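Local coordinates for molybdopterin-guanine dinucleotide biosynthesis protein B (Escherichia coli, PDB 1NP6) that binds GTP, hydrolyses it weakly, and may act as an adapter for efficient synthesis and use of the molybdopterin guanine dinucleotide cofactor, at the interface of chains A and B. Coordinates in Å, arbitrary orientation; residue numbers count along the deposited sequence, not the author numbering. Chains: chain A/B, Molybdopterin-guanine dinucleotide biosynthesis protein B.

The interface of chains A and B. Residues chain A 39-41, 43, 92, 107, 109; chain B 59, 68-70.
Two strands from different subunits pair here in parallel, continuing the sheet from one MobB subunit into the other. MobB is a P-loop (Walker A) protein and a homodimer; the two-fold axis repeats this pairing with the chains exchanged. Strand 37-42 of chain A lies alongside strand 66-70 of chain B. The backbone carries the polar contact through a ladder of hydrogen bonds. B:Ile68 N donates to the carbonyl A:Leu39 O at 2.9 Å, nearly along the C=O axis. A:Lys41 N donates to B:Ile68 O at 2.9 Å, in the plane of that carbonyl. B:Ile68 is therefore gripped through both its N-H and its carbonyl. A:Lys41 is held the same way, because its carbonyl A:Lys41 O accepts from B:Ala70 N at 3.0 Å. Just past the chain A strand, A:Thr43 N donates to B:Ala70 O at 3.0 Å. These bonds are all nearly straight, at least 165° at the hydrogen.

Side chains pack beside the ladder. A:Leu39 has CG anti to the backbone N (chi1 -165°) and meets B:Leu59 of helix 53-61. The two side chains cross at about a right angle, and their methyls A:Leu39 CD2 and B:Leu59 CD2 touch at 3.7 Å. A:Thr43 crosses B:Val69 at a similar angle. Its OG1 sits between the backbone N and the carbonyl carbon (chi1 52°), which leaves CG2 beside the backbone N. Both branches face one methyl: B:Val69 CG1 lies 3.5 Å from the hydroxyl oxygen A:Thr43 OG1, and A:Thr43 CG2 also packs on it. B:Val69 CG1 is anti to its own backbone N. B:Ile68 extends CG1 and CD1 towards helix 89-95, where the tip methyl B:Ile68 CD1 reaches the backbone carbonyl A:Leu92 O at 3.3 Å.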
loop_
_atom_site.group_PDB
_atom_site.type_symbol
_atom_site.label_atom_id
_atom_site.label_comp_id
_atom_site.label_asym_id
_atom_site.label_seq_id
_atom_site.Cartn_x
_atom_site.Cartn_y
_atom_site.Cartn_z
ATOM N N LEU A 39 0.620 9.391 -7.251
ATOM C CA LEU A 39 1.901 9.172 -7.962
ATOM C C LEU A 39 2.350 7.720 -7.856
ATOM O O LEU A 39 2.323 7.144 -6.775
ATOM C CB LEU A 39 3.010 10.111 -7.463
ATOM C CG LEU A 39 4.221 10.157 -8.412
ATOM C CD1 LEU A 39 4.763 11.556 -8.518
ATOM C CD2 LEU A 39 5.325 9.113 -7.990
ATOM N N ILE A 40 2.758 7.158 -8.996
ATOM C CA ILE A 40 3.244 5.792 -9.091
ATOM C C ILE A 40 4.711 5.869 -9.598
ATOM O O ILE A 40 4.983 6.358 -10.714
ATOM C CB ILE A 40 2.381 4.911 -10.070
ATOM C CG1 ILE A 40 0.882 4.913 -9.694
ATOM C CG2 ILE A 40 2.991 3.466 -10.151
ATOM C CD1 ILE A 40 -0.052 4.062 -10.629
ATOM N N LYS A 41 5.635 5.392 -8.774
ATOM C CA LYS A 41 7.072 5.503 -9.056
ATOM C C LYS A 41 7.735 4.129 -9.084
ATOM O O LYS A 41 7.571 3.346 -8.153
ATOM C CB LYS A 41 7.724 6.386 -7.989
ATOM C CG LYS A 41 9.251 6.498 -8.059
ATOM C CD LYS A 41 9.796 7.152 -6.785
ATOM C CE LYS A 41 11.123 7.858 -7.068
ATOM N NZ LYS A 41 12.204 7.465 -6.123
ATOM N N THR A 43 11.196 2.087 -8.890
ATOM C CA THR A 43 12.551 2.257 -8.374
ATOM C C THR A 43 13.336 0.961 -8.534
ATOM O O THR A 43 12.767 -0.091 -8.831
ATOM C CB THR A 43 12.553 2.656 -6.879
ATOM O OG1 THR A 43 11.741 1.739 -6.121
ATOM C CG2 THR A 43 11.916 4.016 -6.659
ATOM N N LEU A 92 -1.841 -1.369 -11.293
ATOM C CA LEU A 92 -1.360 -0.575 -10.169
ATOM C C LEU A 92 -2.248 0.659 -9.889
ATOM O O LEU A 92 -2.593 0.901 -8.745
ATOM C CB LEU A 92 0.084 -0.160 -10.405
ATOM C CG LEU A 92 1.114 -1.316 -10.274
ATOM C CD1 LEU A 92 2.455 -0.841 -10.806
ATOM C CD2 LEU A 92 1.229 -1.894 -8.835
ATOM N N GLU A 107 6.230 7.714 -13.098
ATOM C CA GLU A 107 7.625 7.865 -13.532
ATOM C C GLU A 107 8.407 6.541 -13.359
ATOM O O GLU A 107 8.140 5.794 -12.436
ATOM C CB GLU A 107 8.330 9.001 -12.758
ATOM C CG GLU A 107 8.441 8.754 -11.259
ATOM C CD GLU A 107 9.245 9.808 -10.514
ATOM O OE1 GLU A 107 9.024 9.971 -9.290
ATOM O OE2 GLU A 107 10.107 10.472 -11.121
ATOM N N PHE A 109 8.960 3.705 -15.423
ATOM C CA PHE A 109 8.594 2.438 -16.061
ATOM C C PHE A 109 9.056 2.424 -17.522
ATOM O O PHE A 109 9.187 3.479 -18.148
ATOM C CB PHE A 109 7.084 2.217 -15.995
ATOM C CG PHE A 109 6.569 1.954 -14.609
ATOM C CD1 PHE A 109 6.259 3.009 -13.756
ATOM C CD2 PHE A 109 6.386 0.646 -14.163
ATOM C CE1 PHE A 109 5.788 2.755 -12.456
ATOM C CE2 PHE A 109 5.909 0.382 -12.883
ATOM C CZ PHE A 109 5.607 1.428 -12.026
ATOM N N LEU B 59 7.541 12.890 -1.683
ATOM C CA LEU B 59 6.407 13.122 -2.582
ATOM C C LEU B 59 5.107 13.423 -1.824
ATOM O O LEU B 59 4.298 14.256 -2.264
ATOM C CB LEU B 59 6.212 11.897 -3.491
ATOM C CG LEU B 59 6.607 11.895 -4.976
ATOM C CD1 LEU B 59 7.434 13.107 -5.437
ATOM C CD2 LEU B 59 7.325 10.595 -5.294
ATOM N N ILE B 68 2.306 5.012 -4.806
ATOM C CA ILE B 68 2.840 3.636 -4.948
ATOM C C ILE B 68 4.333 3.735 -5.307
ATOM O O ILE B 68 4.716 4.503 -6.205
ATOM C CB ILE B 68 2.051 2.785 -6.019
ATOM C CG1 ILE B 68 0.646 2.426 -5.520
ATOM C CG2 ILE B 68 2.770 1.418 -6.407
ATOM C CD1 ILE B 68 -0.255 1.821 -6.600
ATOM N N VAL B 69 5.152 2.953 -4.599
ATOM C CA VAL B 69 6.571 2.708 -4.984
ATOM C C VAL B 69 6.677 1.208 -5.321
ATOM O O VAL B 69 6.367 0.355 -4.464
ATOM C CB VAL B 69 7.567 3.093 -3.848
ATOM C CG1 VAL B 69 9.029 2.832 -4.278
ATOM C CG2 VAL B 69 7.411 4.553 -3.432
ATOM N N ALA B 70 7.034 0.905 -6.576
ATOM C CA ALA B 70 7.093 -0.459 -7.095
ATOM C C ALA B 70 8.528 -0.828 -7.503
ATOM O O ALA B 70 9.182 -0.086 -8.243
ATOM C CB ALA B 70 6.146 -0.624 -8.307
#